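Local coordinates for protein glutathione S-transferase (Ceriporiopsis subvermispora, PDB 6J3E) that probably conjugates glutathione to electrophilic substrates, as a serine-type glutathione S-transferase of a white-rot fungus, at residues 132-137 against 220-225; 173-178 against 230-235. All coordinates share one frame; numbering follows the deposited sequence.

Both interactions hold the all-helical C-terminal domain of the glutathione S-transferase fold together, and neither has a hydrogen bond from one segment to the other. Interaction 1 is partly buried, joins the ends of helices 109-136 and 206-222 through small aliphatic groups, and lies nearer the glutathione site. Interaction 2 is the more buried, brings helix 169-189 against the end of helix 227-232 through aromatic rings, and lies away from the annotated sites; its W175 indole N-H turns to E228. The centres are about 14 Å apart, yet they meet where L222 CD1 lies 3.9 Å from W175 CZ2. Helix 109-136 supplies one side of interaction 1 and, through L127 and I130, touches I178 of interaction 2.

Interaction 1: residues 132-137 against 220-225; sequences LPATNA and RVLGPD
A134 and V221 make the closest approach between the ends of helices 109-136 and 206-222, a small aliphatic contact in the C-terminal domain. The methyl CB of A134 points at the other helix and meets V221 CG1 at 3.5 Å. The same methyl is met by one branch of L222, with CD2 at 3.8 Å, so two side chains of one helix close on a single alanine carbon. V221 places CG1 anti to its backbone N (chi1 164°), and CG1 also rests on the opposing backbone, 3.7 Å from A134 C and 3.8 Å from T135 N. T135 adds its methyl, CG2 lying 4.0 Å from V221 CG1.

Polar groups play a local part. T135 OG1 turns back to L132 O in a weak bond of 3.5 Å, while CG2 meets the valine. The T135 side chain is about 7 Å from that of R151, a glutathione-binding residue of helix 141-153. Helix 206-222 stops at G223, whose backbone angles, with phi positive, would press a CB against the carbonyl O of L222.

Around this contact, M131 of helix 109-136 touches both V221 and L222, W217 of helix 206-222 lies against L132 and T135, and F147 of helix 141-153 packs on T135.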
loop_
_atom_site.group_PDB
_atom_site.type_symbol
_atom_site.label_atom_id
_atom_site.label_comp_id
_atom_site.label_asym_id
_atom_site.label_seq_id
_atom_site.Cartn_x
_atom_site.Cartn_y
_atom_site.Cartn_z
ATOM N N LEU A 132 17.191 -13.714 -0.135
ATOM C CA LEU A 132 17.867 -13.952 1.140
ATOM C C LEU A 132 18.942 -15.027 1.033
ATOM O O LEU A 132 20.049 -14.812 1.560
ATOM C CB LEU A 132 16.845 -14.287 2.230
ATOM C CG LEU A 132 15.800 -13.223 2.560
ATOM C CD1 LEU A 132 15.144 -13.482 3.909
ATOM C CD2 LEU A 132 16.392 -11.840 2.507
ATOM N N PRO A 133 18.713 -16.179 0.387
ATOM C CA PRO A 133 19.834 -17.107 0.186
ATOM C C PRO A 133 20.951 -16.490 -0.629
ATOM O O PRO A 133 22.130 -16.666 -0.305
ATOM C CB PRO A 133 19.184 -18.287 -0.547
ATOM C CG PRO A 133 17.742 -18.188 -0.213
ATOM C CD PRO A 133 17.450 -16.736 -0.123
ATOM N N ALA A 134 20.612 -15.767 -1.691
ATOM C CA ALA A 134 21.648 -15.101 -2.461
ATOM C C ALA A 134 22.472 -14.159 -1.585
ATOM O O ALA A 134 23.703 -14.116 -1.704
ATOM C CB ALA A 134 21.023 -14.346 -3.634
ATOM N N THR A 135 21.829 -13.388 -0.694
ATOM C CA THR A 135 22.668 -12.471 0.066
ATOM C C THR A 135 23.453 -13.187 1.145
ATOM O O THR A 135 24.482 -12.663 1.588
ATOM C CB THR A 135 21.878 -11.319 0.701
ATOM O OG1 THR A 135 21.440 -11.671 2.022
ATOM C CG2 THR A 135 20.725 -10.954 -0.128
ATOM N N ASN A 136 23.009 -14.374 1.558
ATOM C CA ASN A 136 23.791 -15.133 2.527
ATOM C C ASN A 136 25.119 -15.575 1.927
ATOM O O ASN A 136 26.172 -15.434 2.558
ATOM C CB ASN A 136 23.001 -16.333 3.023
ATOM C CG ASN A 136 23.771 -17.136 4.047
ATOM O OD1 ASN A 136 23.887 -16.719 5.192
ATOM N ND2 ASN A 136 24.298 -18.299 3.641
ATOM N N ALA A 137 25.085 -16.062 0.686
ATOM C CA ALA A 137 26.268 -16.549 -0.008
ATOM C C ALA A 137 27.311 -15.474 -0.255
ATOM O O ALA A 137 28.410 -15.809 -0.703
ATOM C CB ALA A 137 25.867 -17.169 -1.353
ATOM N N ARG A 220 22.939 -6.122 -7.743
ATOM C CA ARG A 220 24.302 -6.345 -7.281
ATOM C C ARG A 220 24.474 -7.745 -6.710
ATOM O O ARG A 220 25.495 -8.396 -6.969
ATOM C CB ARG A 220 24.689 -5.265 -6.283
ATOM C CG ARG A 220 25.021 -3.975 -6.992
ATOM C CD ARG A 220 24.717 -2.752 -6.157
ATOM N NE ARG A 220 25.878 -2.304 -5.411
ATOM C CZ ARG A 220 26.543 -1.184 -5.657
ATOM N NH1 ARG A 220 26.157 -0.366 -6.632
ATOM N NH2 ARG A 220 27.587 -0.886 -4.905
ATOM N N VAL A 221 23.468 -8.254 -5.994
ATOM C CA VAL A 221 23.614 -9.542 -5.324
ATOM C C VAL A 221 23.461 -10.692 -6.307
ATOM O O VAL A 221 24.287 -11.609 -6.326
ATOM C CB VAL A 221 22.629 -9.660 -4.149
ATOM C CG1 VAL A 221 22.497 -11.118 -3.697
ATOM C CG2 VAL A 221 23.108 -8.789 -2.998
ATOM N N LEU A 222 22.412 -10.685 -7.130
ATOM C CA LEU A 222 22.314 -11.714 -8.163
ATOM C C LEU A 222 23.391 -11.542 -9.230
ATOM O O LEU A 222 23.814 -12.529 -9.846
ATOM C CB LEU A 222 20.928 -11.706 -8.799
ATOM C CG LEU A 222 19.835 -12.323 -7.928
ATOM C CD1 LEU A 222 18.568 -12.558 -8.736
ATOM C CD2 LEU A 222 20.331 -13.612 -7.330
ATOM N N GLY A 223 23.854 -10.313 -9.455
ATOM C CA GLY A 223 24.940 -10.069 -10.376
ATOM C C GLY A 223 24.490 -9.416 -11.668
ATOM O O GLY A 223 23.552 -9.869 -12.332
ATOM N N PRO A 224 25.169 -8.328 -12.048
ATOM C CA PRO A 224 24.784 -7.607 -13.275
ATOM C C PRO A 224 24.749 -8.471 -14.528
ATOM O O PRO A 224 24.034 -8.129 -15.480
ATOM C CB PRO A 224 25.853 -6.509 -13.396
ATOM C CG PRO A 224 26.503 -6.416 -12.063
ATOM C CD PRO A 224 26.304 -7.705 -11.340
ATOM N N ASP A 225 25.497 -9.574 -14.575
ATOM C CA ASP A 225 25.561 -10.402 -15.773
ATOM C C ASP A 225 24.858 -11.733 -15.599
ATOM O O ASP A 225 24.957 -12.598 -16.476
ATOM C CB ASP A 225 27.015 -10.622 -16.197
ATOM C CG ASP A 225 27.656 -9.353 -16.749
ATOM O OD1 ASP A 225 27.236 -8.886 -17.838
ATOM O OD2 ASP A 225 28.577 -8.818 -16.094
#

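Interaction 2: residues 173-178 against 230-235; sequences KAWEKI and KDFETW
The carbonyl O of D231 is gripped twice by T234, closing the end of helix 227-232 beside F232, which meets W175 of helix 169-189, and W235, which meets both W175 and I178. This is helix packing within the all-helical C-terminal domain of the glutathione S-transferase fold. T234 N lies 3.0 Å from D231 O, and T234 OG1 reaches the same oxygen in the carbonyl plane, also at 3.0 Å. A type I turn from F232 to W235 then brings the second ring round. The D231 carboxylate steadies that ring: W235 NE1 donates to D231 OD2 at 3.1 Å, meeting the oxygen from above the carboxylate plane, with the acceptor tilted 16° from the indole plane.

Held in this way, W235 presents its six-membered edge to the other helix. W235 CH2 lies 3.7 Å from W175 CE3, and the two indole planes stand at 85°, though the approach to W175 is oblique. I178 holds CG2 anti to its backbone N, which turns that methyl toward the indole of W235, where it meets the same edge, 3.9 Å from W235 CH2. R179 makes a cation-pi contact with W235, W175 NE1 bonds to E228, and F182 meets F232 edge-to-face. Replacing W235 by an alanine would probably leave D231 OD2 without its indole donor and open a gap between W175, I178 and F232.

Each indole also has a face covered from its own segment, F232 CA lying over W235 and I178 CD1 over W175. F232 completes the contact at its rim, where CD2 lies 4.2 Å from W175 CZ3.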
loop_
_atom_site.group_PDB
_atom_site.type_symbol
_atom_site.label_atom_id
_atom_site.label_comp_id
_atom_site.label_asym_id
_atom_site.label_seq_id
_atom_site.Cartn_x
_atom_site.Cartn_y
_atom_site.Cartn_z
ATOM N N LYS A 173 7.982 -20.318 -9.604
ATOM C CA LYS A 173 6.822 -19.685 -8.993
ATOM C C LYS A 173 7.222 -18.421 -8.238
ATOM O O LYS A 173 6.500 -17.415 -8.272
ATOM C CB LYS A 173 6.100 -20.677 -8.081
ATOM C CG LYS A 173 5.447 -21.812 -8.875
ATOM C CD LYS A 173 4.160 -22.344 -8.244
ATOM C CE LYS A 173 2.973 -22.259 -9.224
ATOM N NZ LYS A 173 2.417 -20.868 -9.357
ATOM N N ALA A 174 8.391 -18.436 -7.594
ATOM C CA ALA A 174 8.874 -17.242 -6.911
ATOM C C ALA A 174 9.074 -16.086 -7.886
ATOM O O ALA A 174 8.727 -14.939 -7.584
ATOM C CB ALA A 174 10.181 -17.547 -6.187
ATOM N N TRP A 175 9.686 -16.357 -9.044
ATOM C CA TRP A 175 9.887 -15.287 -10.017
ATOM C C TRP A 175 8.558 -14.729 -10.481
ATOM O O TRP A 175 8.385 -13.510 -10.576
ATOM C CB TRP A 175 10.686 -15.782 -11.218
ATOM C CG TRP A 175 12.144 -15.671 -10.984
ATOM C CD1 TRP A 175 13.062 -16.695 -10.970
ATOM C CD2 TRP A 175 12.873 -14.471 -10.693
ATOM N NE1 TRP A 175 14.320 -16.195 -10.705
ATOM C CE2 TRP A 175 14.229 -14.836 -10.522
ATOM C CE3 TRP A 175 12.514 -13.126 -10.564
ATOM C CZ2 TRP A 175 15.224 -13.901 -10.236
ATOM C CZ3 TRP A 175 13.503 -12.201 -10.277
ATOM C CH2 TRP A 175 14.843 -12.597 -10.114
ATOM N N GLU A 176 7.597 -15.613 -10.733
ATOM C CA GLU A 176 6.297 -15.188 -11.214
ATOM C C GLU A 176 5.665 -14.219 -10.232
ATOM O O GLU A 176 5.122 -13.179 -10.626
ATOM C CB GLU A 176 5.422 -16.427 -11.441
ATOM C CG GLU A 176 3.947 -16.164 -11.445
ATOM C CD GLU A 176 3.151 -17.455 -11.684
ATOM O OE1 GLU A 176 3.200 -18.373 -10.842
ATOM O OE2 GLU A 176 2.476 -17.557 -12.728
ATOM N N LYS A 177 5.782 -14.526 -8.943
ATOM C CA LYS A 177 5.261 -13.645 -7.915
ATOM C C LYS A 177 6.039 -12.340 -7.861
ATOM O O LYS A 177 5.458 -11.271 -7.620
ATOM C CB LYS A 177 5.283 -14.366 -6.574
ATOM C CG LYS A 177 4.205 -13.898 -5.620
ATOM C CD LYS A 177 4.026 -14.846 -4.409
ATOM C CE LYS A 177 3.214 -14.193 -3.269
ATOM N NZ LYS A 177 4.101 -13.445 -2.319
ATOM N N ILE A 178 7.345 -12.396 -8.115
ATOM C CA ILE A 178 8.130 -11.168 -8.111
ATOM C C ILE A 178 7.749 -10.293 -9.288
ATOM O O ILE A 178 7.609 -9.071 -9.149
ATOM C CB ILE A 178 9.638 -11.474 -8.121
ATOM C CG1 ILE A 178 10.062 -12.170 -6.825
ATOM C CG2 ILE A 178 10.448 -10.184 -8.349
ATOM C CD1 ILE A 178 11.401 -12.905 -6.955
ATOM N N LYS A 230 19.627 -9.987 -16.283
ATOM C CA LYS A 230 19.471 -9.472 -17.636
ATOM C C LYS A 230 18.027 -9.617 -18.110
ATOM O O LYS A 230 17.537 -8.768 -18.866
ATOM C CB LYS A 230 20.477 -10.150 -18.585
ATOM C CG LYS A 230 21.727 -9.245 -18.851
ATOM C CD LYS A 230 21.292 -7.801 -19.305
ATOM C CE LYS A 230 22.339 -6.906 -20.073
ATOM N NZ LYS A 230 23.238 -6.034 -19.267
ATOM N N ASP A 231 17.317 -10.635 -17.616
ATOM C CA ASP A 231 15.884 -10.741 -17.872
ATOM C C ASP A 231 15.109 -9.660 -17.128
ATOM O O ASP A 231 14.155 -9.083 -17.670
ATOM C CB ASP A 231 15.381 -12.123 -17.458
ATOM C CG ASP A 231 13.868 -12.260 -17.585
ATOM O OD1 ASP A 231 13.325 -12.061 -18.701
ATOM O OD2 ASP A 231 13.213 -12.570 -16.558
ATOM N N PHE A 232 15.508 -9.378 -15.882
ATOM C CA PHE A 232 14.808 -8.386 -15.075
ATOM C C PHE A 232 14.758 -7.040 -15.774
ATOM O O PHE A 232 13.760 -6.318 -15.668
ATOM C CB PHE A 232 15.487 -8.243 -13.706
ATOM C CG PHE A 232 14.659 -7.523 -12.671
ATOM C CD1 PHE A 232 14.564 -6.143 -12.667
ATOM C CD2 PHE A 232 14.001 -8.227 -11.673
ATOM C CE1 PHE A 232 13.819 -5.488 -11.714
ATOM C CE2 PHE A 232 13.265 -7.565 -10.699
ATOM C CZ PHE A 232 13.172 -6.198 -10.728
ATOM N N GLU A 233 15.827 -6.666 -16.479
ATOM C CA GLU A 233 15.793 -5.325 -17.044
ATOM C C GLU A 233 14.959 -5.230 -18.313
ATOM O O GLU A 233 14.826 -4.128 -18.855
ATOM C CB GLU A 233 17.201 -4.769 -17.302
ATOM C CG GLU A 233 18.364 -5.725 -17.415
ATOM C CD GLU A 233 19.670 -4.975 -17.547
ATOM O OE1 GLU A 233 20.034 -4.215 -16.618
ATOM O OE2 GLU A 233 20.299 -5.091 -18.616
ATOM N N THR A 234 14.382 -6.331 -18.796
ATOM C CA THR A 234 13.409 -6.233 -19.875
ATOM C C THR A 234 11.984 -6.097 -19.366
ATOM O O THR A 234 11.073 -5.875 -20.169
ATOM C CB THR A 234 13.473 -7.453 -20.785
ATOM O OG1 THR A 234 12.705 -8.515 -20.196
ATOM C CG2 THR A 234 14.914 -7.899 -20.983
ATOM N N TRP A 235 11.763 -6.253 -18.066
ATOM C CA TRP A 235 10.402 -6.225 -17.553
ATOM C C TRP A 235 9.782 -4.848 -17.750
ATOM O O TRP A 235 10.448 -3.817 -17.588
ATOM C CB TRP A 235 10.377 -6.573 -16.069
ATOM C CG TRP A 235 10.767 -7.951 -15.736
ATOM C CD1 TRP A 235 11.172 -8.936 -16.592
ATOM C CD2 TRP A 235 10.793 -8.519 -14.428
ATOM N NE1 TRP A 235 11.451 -10.080 -15.892
ATOM C CE2 TRP A 235 11.223 -9.850 -14.561
ATOM C CE3 TRP A 235 10.498 -8.024 -13.147
ATOM C CZ2 TRP A 235 11.360 -10.700 -13.464
ATOM C CZ3 TRP A 235 10.632 -8.870 -12.056
ATOM C CH2 TRP A 235 11.067 -10.189 -12.220
#